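Long-range contacts in Blr6230 protein (Bradyrhizobium diazoefficiens USDA 110, PDB 5NGG), which hydrolyses the amide bond of beta-lactam antibiotics as a zinc-dependent subclass B3 metallo-beta-lactamase: residues Pro40-Ile44 with Asn261-Lys265; Leu43-Ile47 with Met186-Asp190; Thr100-His106 with Gly240-Glu244; Pro175-Pro179 with Tyr216-Asp222. All blocks are in the same frame, centred on the assembly; numbering follows the deposited sequence.

In the fold
Interactions 1 and 2 lie side by side at one end of the molecule, share Leu43 and Ile44, and so start from the same edge strand, 41-44. Interaction 1 is buried and mostly apolar, with one asparagine bond to the strand; interaction 2 is partly buried, and water enters between its backbones. Interactions 3 and 4 belong to the active-site side. The centre of interaction 3 lies about 4 Å from the centre of the chain, that of interaction 4 about 16 Å. Interaction 3 is held by zinc ligands rather than by hydrogen bonds between its segments. Interaction 4 adds His177 to the same dinuclear site, yet its own contact is made of prolines, a glycine and a tyrosine set beside helix 219-232.

Interaction 1: Pro40-Ile44 with Asn261-Lys265; sequences PFQLI and NPFIK
The CA atoms of Leu43 and Phe263 lie 7.6 Å apart where strand 41-44 runs past a type I beta turn spanning Asn261 to Ile264. The strand carries a classic beta bulge, Leu43 and Ile44 both lying opposite Ile47, and the turn meets it through side chains. Asn261 makes the one polar link: its ND2 donates to Leu43 O over 2.9 Å, almost straight at 170° and within the amide plane. The other end of the same amide, OD1, accepts from Phe263 N at 2.8 Å, closing an Asx turn. Gripped at both ends, the amide is fixed in rotation, and asparagine suits the place because it donates and accepts from one short flat group. Phe263 gives more surface than any other residue. Leu43 CG sits squarely above the centre of its ring, 3.7 Å from the centroid, a CH-pi contact, while CD2 reaches toward the CG end of the ring and CD1 toward CE1. With CG anti to its backbone N (chi1 -171°), Leu43 spreads both methyls over that face. Phe41 comes from the opposite direction and meets Phe263 CZ near its own ring plane, CE2 to CZ 3.9 Å; the two planes lie at 27° but slid apart, barely overlapping. The Ile44 and Ile264 side chains cross at about a right angle, CD1 to CG1 4.0 Å. Helix 248-253 covers the two phenylalanines through Lys251, Met248 and Arg252. The contact thus fastens the loop before helix 268-291 to a bulged edge strand of the alpha-beta/beta-alpha sandwich characteristic of metallo-beta-lactamases.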
loop_
_atom_site.group_PDB
_atom_site.type_symbol
_atom_site.label_atom_id
_atom_site.label_comp_id
_atom_site.label_asym_id
_atom_site.label_seq_id
_atom_site.Cartn_x
_atom_site.Cartn_y
_atom_site.Cartn_z
ATOM N N PRO A 40 7.490 5.188 15.135
ATOM C CA PRO A 40 7.578 5.909 13.868
ATOM C C PRO A 40 8.950 6.538 13.660
ATOM O O PRO A 40 9.669 6.797 14.618
ATOM C CB PRO A 40 6.473 6.952 14.000
ATOM C CG PRO A 40 6.388 7.215 15.460
ATOM C CD PRO A 40 6.579 5.862 16.077
ATOM N N PHE A 41 9.275 6.834 12.403
ATOM C CA PHE A 41 10.607 7.345 12.085
ATOM C C PHE A 41 10.639 7.984 10.713
ATOM O O PHE A 41 9.830 7.707 9.824
ATOM C CB PHE A 41 11.676 6.242 12.167
ATOM C CG PHE A 41 11.536 5.137 11.138
ATOM C CD1 PHE A 41 10.646 4.075 11.327
ATOM C CD2 PHE A 41 12.291 5.172 9.970
ATOM C CE1 PHE A 41 10.526 3.068 10.380
ATOM C CE2 PHE A 41 12.176 4.153 9.025
ATOM C CZ PHE A 41 11.281 3.103 9.226
ATOM N N GLN A 42 11.607 8.869 10.530
ATOM C CA GLN A 42 11.945 9.452 9.221
ATOM C C GLN A 42 12.685 8.387 8.410
ATOM O O GLN A 42 13.774 7.953 8.802
ATOM C CB GLN A 42 12.821 10.705 9.408
ATOM C CG GLN A 42 13.116 11.410 8.088
ATOM C CD GLN A 42 14.047 12.591 8.251
ATOM O OE1 GLN A 42 14.667 12.773 9.299
ATOM N NE2 GLN A 42 14.167 13.386 7.211
ATOM N N LEU A 43 12.105 7.963 7.296
ATOM C CA LEU A 43 12.620 6.868 6.493
ATOM C C LEU A 43 13.644 7.375 5.461
ATOM O O LEU A 43 14.787 6.896 5.425
ATOM C CB LEU A 43 11.424 6.104 5.904
ATOM C CG LEU A 43 11.733 4.802 5.204
ATOM C CD1 LEU A 43 10.488 3.887 5.209
ATOM C CD2 LEU A 43 12.202 5.026 3.763
ATOM N N ILE A 44 13.243 8.314 4.602
ATOM C CA ILE A 44 14.178 8.986 3.683
ATOM C C ILE A 44 13.582 10.343 3.336
ATOM O O ILE A 44 12.411 10.453 3.028
ATOM C CB ILE A 44 14.478 8.152 2.414
ATOM C CG1 ILE A 44 15.612 8.806 1.610
ATOM C CG2 ILE A 44 13.221 7.899 1.559
ATOM C CD1 ILE A 44 16.218 7.887 0.555
ATOM N N ASN A 261 21.845 5.412 3.561
ATOM C CA ASN A 261 20.463 5.119 3.903
ATOM C C ASN A 261 20.163 3.689 3.423
ATOM O O ASN A 261 20.230 3.407 2.222
ATOM C CB ASN A 261 19.528 6.114 3.262
ATOM C CG ASN A 261 18.094 5.916 3.739
ATOM O OD1 ASN A 261 17.588 4.822 3.685
ATOM N ND2 ASN A 261 17.456 6.958 4.220
ATOM N N PRO A 262 19.816 2.779 4.350
ATOM C CA PRO A 262 19.659 1.361 3.976
ATOM C C PRO A 262 18.407 1.068 3.138
ATOM O O PRO A 262 18.247 -0.048 2.620
ATOM C CB PRO A 262 19.599 0.649 5.327
ATOM C CG PRO A 262 19.048 1.673 6.252
ATOM C CD PRO A 262 19.623 2.983 5.800
ATOM N N PHE A 263 17.503 2.056 3.030
ATOM C CA PHE A 263 16.320 1.884 2.182
ATOM C C PHE A 263 16.607 2.044 0.695
ATOM O O PHE A 263 15.779 1.698 -0.144
ATOM C CB PHE A 263 15.182 2.804 2.660
ATOM C CG PHE A 263 14.678 2.436 4.038
ATOM C CD1 PHE A 263 13.682 1.473 4.177
ATOM C CD2 PHE A 263 15.196 3.007 5.186
ATOM C CE1 PHE A 263 13.266 1.071 5.421
ATOM C CE2 PHE A 263 14.755 2.617 6.450
ATOM C CZ PHE A 263 13.798 1.637 6.569
ATOM N N ILE A 264 17.812 2.531 0.358
ATOM C CA ILE A 264 18.239 2.607 -1.035
ATOM C C ILE A 264 18.826 1.249 -1.442
ATOM O O ILE A 264 19.928 0.880 -1.013
ATOM C CB ILE A 264 19.287 3.722 -1.235
ATOM C CG1 ILE A 264 18.713 5.104 -0.858
ATOM C CG2 ILE A 264 19.813 3.705 -2.672
ATOM C CD1 ILE A 264 19.741 6.220 -0.773
ATOM N N LYS A 265 18.093 0.526 -2.291
ATOM C CA LYS A 265 18.467 -0.812 -2.774
ATOM C C LYS A 265 17.851 -0.946 -4.176
ATOM O O LYS A 265 16.749 -1.463 -4.327
ATOM C CB LYS A 265 18.030 -1.896 -1.789
ATOM C CG LYS A 265 18.570 -3.295 -2.003
ATOM C CD LYS A 265 18.191 -4.153 -0.796
ATOM C CE LYS A 265 18.572 -5.614 -0.956
#

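Interaction 2: Leu43-Ile47 with Met186-Asp190; sequences LIDNI and MTVKD
Asp45 and Val188 bring their CA atoms to 6.1 Å where the type II' beta turn from Ile44 to Ile47 approaches the end of strand 182-190. This turn links strands 41-44 and 47-49 of one sheet, and strand 182-190 belongs to the other, so the contact lies between the two sheets of the metallo-beta-lactamase sandwich. Val188 stands at the middle. Its CG2 packs on Ile44 CD1 at 3.9 Å and its CG1 on Ile47 CD1 at 3.8 Å, so each methyl of this beta-branched residue meets a different isoleucine of the turn. In one of its two modelled conformers, Met186 meets Ile47 tip to tip, SD against CD1, and its CE reaches the amide oxygen of Asn46. On the other side of that amide, Asn46 ND2 bonds to Lys61 O in strand 58-62, tying the turn to its own sheet. Met186 also touches Ile60 of that strand and Leu169 of strand 167-173. Toward solvent the chemistry becomes polar. Lys189 CB and CG lie alongside the Asp45 carboxylate, but the ammonium end leads away to a salt bridge with Asp194, so the side chains meet through the aliphatic part of the lysine. Two waters bridge the segments: one, between backbones, donates to Lys189 O and accepts a weak bond from Asp45 N; the other donates to both Asn46 OD1 and Thr187 O. Asp45 OD2 takes the backbone N-H of Lys189 at 2.8 Å and 172°, on its anti side and 35° out of the carboxylate plane.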
loop_
_atom_site.group_PDB
_atom_site.type_symbol
_atom_site.label_atom_id
_atom_site.label_comp_id
_atom_site.label_asym_id
_atom_site.label_seq_id
_atom_site.Cartn_x
_atom_site.Cartn_y
_atom_site.Cartn_z
ATOM N N LEU A 43 12.105 7.963 7.296
ATOM C CA LEU A 43 12.620 6.868 6.493
ATOM C C LEU A 43 13.644 7.375 5.461
ATOM O O LEU A 43 14.787 6.896 5.425
ATOM C CB LEU A 43 11.424 6.104 5.904
ATOM C CG LEU A 43 11.733 4.802 5.204
ATOM C CD1 LEU A 43 10.488 3.887 5.209
ATOM C CD2 LEU A 43 12.202 5.026 3.763
ATOM N N ILE A 44 13.243 8.314 4.602
ATOM C CA ILE A 44 14.178 8.986 3.683
ATOM C C ILE A 44 13.582 10.343 3.336
ATOM O O ILE A 44 12.411 10.453 3.028
ATOM C CB ILE A 44 14.478 8.152 2.414
ATOM C CG1 ILE A 44 15.612 8.806 1.610
ATOM C CG2 ILE A 44 13.221 7.899 1.559
ATOM C CD1 ILE A 44 16.218 7.887 0.555
ATOM N N ASP A 45 14.394 11.384 3.466
ATOM C CA ASP A 45 14.014 12.751 3.098
ATOM C C ASP A 45 12.654 13.076 3.757
ATOM O O ASP A 45 12.561 13.045 4.991
ATOM C CB ASP A 45 14.057 12.911 1.579
ATOM C CG ASP A 45 14.042 14.358 1.112
ATOM O OD1 ASP A 45 14.069 15.304 1.945
ATOM O OD2 ASP A 45 14.003 14.545 -0.134
ATOM N N ASN A 46 11.626 13.397 2.968
ATOM C CA ASN A 46 10.335 13.825 3.491
ATOM C C ASN A 46 9.306 12.704 3.642
ATOM O O ASN A 46 8.130 12.987 3.793
ATOM C CB ASN A 46 9.779 14.987 2.665
ATOM C CG ASN A 46 9.546 14.677 1.206
ATOM O OD1 ASN A 46 10.260 13.871 0.595
ATOM N ND2 ASN A 46 8.594 15.390 0.616
ATOM N N ILE A 47 9.758 11.450 3.650
ATOM C CA ILE A 47 8.917 10.263 3.834
ATOM C C ILE A 47 9.139 9.718 5.249
ATOM O O ILE A 47 10.276 9.382 5.614
ATOM C CB ILE A 47 9.198 9.162 2.800
ATOM C CG1 ILE A 47 8.988 9.658 1.371
ATOM C CG2 ILE A 47 8.323 7.944 3.096
ATOM C CD1 ILE A 47 9.439 8.698 0.305
ATOM N N MET A 186 7.749 8.707 -6.590
ATOM C CA MET A 186 8.170 10.085 -6.280
ATOM C C MET A 186 9.665 10.156 -6.114
ATOM O O MET A 186 10.324 9.160 -5.853
ATOM C CB MET A 186 7.482 10.674 -5.052
ATOM C CG MET A 186 7.820 9.994 -3.742
ATOM S SD MET A 186 7.118 10.841 -2.302
ATOM C CE MET A 186 8.261 12.209 -2.142
ATOM N N THR A 187 10.190 11.360 -6.309
ATOM C CA THR A 187 11.606 11.609 -6.165
ATOM C C THR A 187 11.888 12.195 -4.774
ATOM O O THR A 187 11.164 13.085 -4.280
ATOM C CB THR A 187 12.060 12.637 -7.208
ATOM O OG1 THR A 187 11.668 12.159 -8.491
ATOM C CG2 THR A 187 13.562 12.881 -7.175
ATOM N N VAL A 188 12.982 11.716 -4.183
ATOM C CA VAL A 188 13.524 12.267 -2.929
ATOM C C VAL A 188 14.985 12.613 -3.139
ATOM O O VAL A 188 15.587 12.217 -4.153
ATOM C CB VAL A 188 13.372 11.286 -1.719
ATOM C CG1 VAL A 188 11.899 11.011 -1.442
ATOM C CG2 VAL A 188 14.145 9.993 -1.944
ATOM N N LYS A 189 15.560 13.308 -2.166
ATOM C CA LYS A 189 16.984 13.571 -2.136
ATOM C C LYS A 189 17.669 12.627 -1.168
ATOM O O LYS A 189 17.177 12.370 -0.059
ATOM C CB LYS A 189 17.269 14.988 -1.661
ATOM C CG LYS A 189 16.602 16.081 -2.457
ATOM C CD LYS A 189 16.890 16.040 -3.940
ATOM C CE LYS A 189 18.363 16.113 -4.254
ATOM N NZ LYS A 189 18.606 16.392 -5.699
ATOM N N ASP A 190 18.840 12.174 -1.583
ATOM C CA ASP A 190 19.801 11.538 -0.717
ATOM C C ASP A 190 21.084 12.346 -0.892
ATOM O O ASP A 190 21.763 12.261 -1.931
ATOM C CB ASP A 190 20.001 10.101 -1.154
ATOM C CG ASP A 190 21.031 9.402 -0.339
ATOM O OD1 ASP A 190 20.869 9.362 0.895
ATOM O OD2 ASP A 190 22.005 8.906 -0.927
HETATM O O HOH W 1 17.340 11.694 2.525
HETATM O O HOH W 2 10.626 14.743 -2.062
#

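Interaction 3: Thr100-His106 with Gly240-Glu244; sequences THAHLDH and GPHPE. With ZN (zinc ion), chain C; ZN (zinc ion), chain D.
Asp105, His106 and His242 converge on one zinc ion, each giving one atom at 2.1 Å: Asp105 OD2, His106 NE2 and His242 NE2. A bridging water and one further atom from outside these segments complete its shell. A second zinc ion is held by His101 NE2, His103 ND1 and, from another loop, His177. The bridging water lies 2.1 Å from the zinc ion of Asp105 and 1.9 Å from that of His101, and donates to Asp105 OD1, so the carboxylate binds metal with one oxygen and water with the other. The Asp-His-His ligand set on the first zinc ion is characteristic of subclass B3; the shared water is generally taken as the nucleophile in dizinc enzymes. The edge of His106 points at the face of His242 in an offset edge-to-face pair, planes at 74°, whereas the Asp105 carboxylate is nearly coplanar with the His242 ring, 28° apart, and sits at its edge. Pro241 packs its compact ring against the imidazole of His106, CB 3.4 Å from CE1, and approaches Thr100 OG1 with the same atom at 3.9 Å. In the second shell, Gly54 O receives His242 ND1 and Cys201 O receives His101 ND1; each bond fixes the rotation of its imidazole and directs NE2 to the metal. Thr100 OG1 bonds to Asp70. His103 occupies the N-cap position of helix 104-107, which carries Asp105 and His106, while His242 follows strand 237-239 in the loop leading to helix 248-253, so the site closes between the two halves of the fold.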
loop_
_atom_site.group_PDB
_atom_site.type_symbol
_atom_site.label_atom_id
_atom_site.label_comp_id
_atom_site.label_asym_id
_atom_site.label_seq_id
_atom_site.Cartn_x
_atom_site.Cartn_y
_atom_site.Cartn_z
ATOM N N THR A 100 -2.874 2.896 -1.991
ATOM C CA THR A 100 -2.260 1.876 -2.855
ATOM C C THR A 100 -3.344 0.923 -3.375
ATOM O O THR A 100 -3.495 0.714 -4.576
ATOM C CB THR A 100 -1.190 1.047 -2.122
ATOM O OG1 THR A 100 -1.716 0.553 -0.885
ATOM C CG2 THR A 100 0.084 1.869 -1.927
ATOM N N HIS A 101 -4.122 0.330 -2.476
ATOM C CA HIS A 101 -5.207 -0.561 -2.922
ATOM C C HIS A 101 -6.275 -0.681 -1.849
ATOM O O HIS A 101 -6.030 -0.499 -0.661
ATOM C CB HIS A 101 -4.690 -1.933 -3.362
ATOM C CG HIS A 101 -4.311 -2.827 -2.228
ATOM N ND1 HIS A 101 -3.023 -2.956 -1.749
ATOM C CD2 HIS A 101 -5.054 -3.710 -1.524
ATOM C CE1 HIS A 101 -3.003 -3.840 -0.768
ATOM N NE2 HIS A 101 -4.228 -4.299 -0.590
ATOM N N ALA A 102 -7.476 -1.016 -2.299
ATOM C CA ALA A 102 -8.685 -0.844 -1.497
ATOM C C ALA A 102 -9.097 -2.112 -0.741
ATOM O O ALA A 102 -10.155 -2.666 -0.995
ATOM C CB ALA A 102 -9.802 -0.360 -2.398
ATOM N N HIS A 103 -8.272 -2.550 0.204
ATOM C CA HIS A 103 -8.607 -3.586 1.181
ATOM C C HIS A 103 -8.590 -2.987 2.576
ATOM O O HIS A 103 -7.858 -2.025 2.829
ATOM C CB HIS A 103 -7.614 -4.752 1.138
ATOM C CG HIS A 103 -7.684 -5.572 -0.097
ATOM N ND1 HIS A 103 -6.629 -6.346 -0.503
ATOM C CD2 HIS A 103 -8.683 -5.771 -0.993
ATOM C CE1 HIS A 103 -6.972 -6.997 -1.598
ATOM N NE2 HIS A 103 -8.213 -6.664 -1.919
ATOM N N LEU A 104 -9.397 -3.563 3.466
ATOM C CA LEU A 104 -9.632 -2.980 4.801
ATOM C C LEU A 104 -8.382 -2.749 5.638
ATOM O O LEU A 104 -8.391 -1.879 6.483
ATOM C CB LEU A 104 -10.620 -3.805 5.612
ATOM C CG LEU A 104 -10.134 -5.040 6.356
ATOM C CD1 LEU A 104 -11.172 -5.484 7.388
ATOM C CD2 LEU A 104 -9.808 -6.161 5.400
ATOM N N ASP A 105 -7.319 -3.537 5.420
ATOM C CA ASP A 105 -6.089 -3.350 6.165
ATOM C C ASP A 105 -5.303 -2.116 5.739
ATOM O O ASP A 105 -4.334 -1.744 6.419
ATOM C CB ASP A 105 -5.220 -4.622 6.164
ATOM C CG ASP A 105 -4.887 -5.190 4.791
ATOM O OD1 ASP A 105 -5.766 -5.196 3.886
ATOM O OD2 ASP A 105 -3.714 -5.658 4.676
ATOM N N HIS A 106 -5.733 -1.464 4.653
ATOM C CA HIS A 106 -5.123 -0.217 4.182
ATOM C C HIS A 106 -6.098 0.959 4.136
ATOM O O HIS A 106 -5.666 2.104 4.037
ATOM C CB HIS A 106 -4.484 -0.425 2.814
ATOM C CG HIS A 106 -3.596 -1.635 2.789
ATOM N ND1 HIS A 106 -2.419 -1.694 3.504
ATOM C CD2 HIS A 106 -3.789 -2.870 2.289
ATOM C CE1 HIS A 106 -1.919 -2.913 3.416
ATOM N NE2 HIS A 106 -2.728 -3.651 2.667
ATOM N N GLY A 240 6.198 -0.315 0.360
ATOM C CA GLY A 240 4.986 -1.058 0.123
ATOM C C GLY A 240 4.044 -0.979 1.299
ATOM O O GLY A 240 4.365 -0.381 2.324
ATOM N N PRO A 241 2.858 -1.602 1.179
ATOM C CA PRO A 241 1.822 -1.402 2.200
ATOM C C PRO A 241 1.922 -2.349 3.396
ATOM O O PRO A 241 1.160 -2.193 4.348
ATOM C CB PRO A 241 0.526 -1.562 1.423
ATOM C CG PRO A 241 0.864 -2.432 0.294
ATOM C CD PRO A 241 2.328 -2.277 -0.015
ATOM N N HIS A 242 2.883 -3.281 3.360
ATOM C CA HIS A 242 3.260 -4.101 4.502
ATOM C C HIS A 242 4.775 -4.040 4.585
ATOM O O HIS A 242 5.449 -4.088 3.548
ATOM C CB HIS A 242 2.773 -5.552 4.329
ATOM C CG HIS A 242 1.286 -5.687 4.335
ATOM N ND1 HIS A 242 0.522 -5.687 5.486
ATOM C CD2 HIS A 242 0.410 -5.828 3.320
ATOM C CE1 HIS A 242 -0.758 -5.825 5.161
ATOM N NE2 HIS A 242 -0.854 -5.912 3.852
ATOM N N PRO A 243 5.335 -3.975 5.807
ATOM C CA PRO A 243 6.793 -3.828 5.924
ATOM C C PRO A 243 7.596 -4.999 5.359
ATOM O O PRO A 243 8.738 -4.821 4.961
ATOM C CB PRO A 243 7.004 -3.571 7.426
ATOM C CG PRO A 243 5.736 -3.944 8.091
ATOM C CD PRO A 243 4.641 -3.873 7.102
ATOM N N GLU A 244 6.965 -6.170 5.325
ATOM C CA GLU A 244 7.540 -7.380 4.753
ATOM C C GLU A 244 7.913 -7.241 3.279
ATOM O O GLU A 244 8.860 -7.905 2.825
ATOM C CB GLU A 244 6.571 -8.544 4.967
ATOM C CG GLU A 244 6.423 -8.912 6.436
ATOM C CD GLU A 244 5.264 -8.226 7.163
ATOM O OE1 GLU A 244 4.743 -7.154 6.754
ATOM O OE2 GLU A 244 4.861 -8.784 8.204
HETATM ZN ZN ZN C . -2.683 -5.701 2.819
HETATM ZN ZN ZN D . -4.649 -6.205 0.085
HETATM O O HOH W 3 -4.354 -6.470 1.895
#

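Interaction 4: Pro175-Pro179 with Tyr216-Asp222; sequences PGHSP and YAGIVDD. With ZN (zinc ion), chain D.
Tyr216 reaches from its loop across the 175-179 segment, and its ring is the flat surface on which Pro179 rests. From CB the chain turns with CG between the backbone N and the carbonyl carbon (chi1 70°), which directs the ring over that segment. One face is covered by Pro179, whose CB stands above the centre, 3.8 Å from the centroid in a CH-pi contact, while Pro179 CD leans on Tyr216 CD2 and CE2. The opposite face bears on Ile219 CB, so the ring is clamped between a proline and a beta-branched side chain. Farther out, CE2 comes to 3.6 Å from Gly176 O, which lies at the ring edge. At the tip, OH donates to Asp222 OD2 over 2.7 Å, using the anti lone pair of a carboxylate that also forms a salt bridge with Arg126. The hydroxyl lies beside Gly176 N as well, 3.1 Å away, at too poor an angle for a bond. These segments are the loop carrying the zinc ligand His177 and the start of helix 219-232, whose N-cap is Gly218, in the C-terminal half of the metallo-beta-lactamase fold. Gly176 comes within 4.7 Å of Asp222, CA to CA; its backbone angles (phi 140°, psi -69°) lie in a region suited to glycine. Pro175 lays CB and CG against the Asp222 carboxylate, CB to OD2 3.5 Å, crossing it at about a right angle. His177 turns away from the helix, with NE2 on zinc at 2.1 Å and ND1 held by Thr204 O.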
loop_
_atom_site.group_PDB
_atom_site.type_symbol
_atom_site.label_atom_id
_atom_site.label_comp_id
_atom_site.label_asym_id
_atom_site.label_seq_id
_atom_site.Cartn_x
_atom_site.Cartn_y
_atom_site.Cartn_z
ATOM N N PRO A 175 -2.386 -3.465 -11.395
ATOM C CA PRO A 175 -3.483 -4.299 -10.917
ATOM C C PRO A 175 -3.104 -5.754 -10.684
ATOM O O PRO A 175 -2.055 -6.224 -11.126
ATOM C CB PRO A 175 -4.519 -4.187 -12.042
ATOM C CG PRO A 175 -3.683 -3.997 -13.269
ATOM C CD PRO A 175 -2.599 -3.048 -12.799
ATOM N N GLY A 176 -3.992 -6.456 -9.997
ATOM C CA GLY A 176 -3.863 -7.890 -9.710
ATOM C C GLY A 176 -4.322 -8.128 -8.298
ATOM O O GLY A 176 -5.391 -8.702 -8.061
ATOM N N HIS A 177 -3.554 -7.632 -7.328
ATOM C CA HIS A 177 -3.936 -7.807 -5.941
ATOM C C HIS A 177 -5.311 -7.125 -5.675
ATOM O O HIS A 177 -6.099 -7.615 -4.854
ATOM C CB HIS A 177 -2.816 -7.282 -5.024
ATOM C CG HIS A 177 -3.107 -7.441 -3.572
ATOM N ND1 HIS A 177 -2.867 -8.595 -2.865
ATOM C CD2 HIS A 177 -3.668 -6.580 -2.706
ATOM C CE1 HIS A 177 -3.246 -8.412 -1.605
ATOM N NE2 HIS A 177 -3.753 -7.206 -1.486
ATOM N N SER A 178 -5.563 -5.998 -6.343
ATOM C CA SER A 178 -6.905 -5.435 -6.463
ATOM C C SER A 178 -7.027 -4.894 -7.884
ATOM O O SER A 178 -6.007 -4.668 -8.549
ATOM C CB SER A 178 -7.143 -4.320 -5.435
ATOM O OG SER A 178 -6.460 -3.123 -5.810
ATOM N N PRO A 179 -8.255 -4.652 -8.352
ATOM C CA PRO A 179 -8.387 -4.187 -9.736
ATOM C C PRO A 179 -7.800 -2.798 -9.997
ATOM O O PRO A 179 -7.356 -2.523 -11.121
ATOM C CB PRO A 179 -9.898 -4.256 -10.004
ATOM C CG PRO A 179 -10.519 -4.227 -8.662
ATOM C CD PRO A 179 -9.573 -4.949 -7.751
ATOM N N TYR A 216 -12.077 -10.979 -9.642
ATOM C CA TYR A 216 -12.604 -10.071 -10.649
ATOM C C TYR A 216 -12.114 -10.547 -12.015
ATOM O O TYR A 216 -11.126 -11.309 -12.104
ATOM C CB TYR A 216 -12.222 -8.610 -10.354
ATOM C CG TYR A 216 -10.772 -8.251 -10.539
ATOM C CD1 TYR A 216 -10.294 -7.846 -11.778
ATOM C CD2 TYR A 216 -9.873 -8.303 -9.474
ATOM C CE1 TYR A 216 -8.977 -7.515 -11.976
ATOM C CE2 TYR A 216 -8.534 -7.967 -9.665
ATOM C CZ TYR A 216 -8.100 -7.570 -10.923
ATOM O OH TYR A 216 -6.797 -7.206 -11.123
ATOM N N ALA A 217 -12.793 -10.105 -13.071
ATOM C CA ALA A 217 -12.478 -10.544 -14.425
ATOM C C ALA A 217 -11.140 -9.994 -14.890
ATOM O O ALA A 217 -10.915 -8.787 -14.856
ATOM C CB ALA A 217 -13.579 -10.124 -15.393
ATOM N N GLY A 218 -10.279 -10.889 -15.372
ATOM C CA GLY A 218 -8.958 -10.529 -15.888
ATOM C C GLY A 218 -7.859 -10.486 -14.839
ATOM O O GLY A 218 -6.739 -10.047 -15.144
ATOM N N ILE A 219 -8.149 -10.994 -13.633
ATOM C CA ILE A 219 -7.194 -10.918 -12.534
ATOM C C ILE A 219 -5.847 -11.580 -12.848
ATOM O O ILE A 219 -4.798 -11.029 -12.514
ATOM C CB ILE A 219 -7.820 -11.442 -11.224
ATOM C CG1 ILE A 219 -6.896 -11.198 -10.036
ATOM C CG2 ILE A 219 -8.201 -12.915 -11.298
ATOM C CD1 ILE A 219 -7.581 -11.424 -8.700
ATOM N N VAL A 220 -5.860 -12.766 -13.468
ATOM C CA VAL A 220 -4.603 -13.437 -13.753
ATOM C C VAL A 220 -3.707 -12.580 -14.679
ATOM O O VAL A 220 -2.519 -12.415 -14.450
ATOM C CB VAL A 220 -4.847 -14.867 -14.291
ATOM C CG1 VAL A 220 -3.559 -15.474 -14.849
ATOM C CG2 VAL A 220 -5.449 -15.763 -13.209
ATOM N N ASP A 221 -4.289 -12.098 -15.778
ATOM C CA ASP A 221 -3.572 -11.246 -16.714
ATOM C C ASP A 221 -3.008 -10.007 -16.033
ATOM O O ASP A 221 -1.861 -9.622 -16.311
ATOM C CB ASP A 221 -4.472 -10.863 -17.899
ATOM C CG ASP A 221 -4.703 -12.004 -18.870
ATOM O OD1 ASP A 221 -3.745 -12.721 -19.196
ATOM O OD2 ASP A 221 -5.846 -12.149 -19.322
ATOM N N ASP A 222 -3.796 -9.396 -15.140
ATOM C CA ASP A 222 -3.336 -8.224 -14.401
ATOM C C ASP A 222 -2.063 -8.537 -13.579
ATOM O O ASP A 222 -1.072 -7.794 -13.640
ATOM C CB ASP A 222 -4.463 -7.656 -13.538
ATOM C CG ASP A 222 -5.504 -6.866 -14.316
ATOM O OD1 ASP A 222 -5.322 -6.524 -15.521
ATOM O OD2 ASP A 222 -6.517 -6.504 -13.667
HETATM ZN ZN ZN D . -4.649 -6.205 0.085
HETATM O O HOH W 3 -4.354 -6.470 1.895
#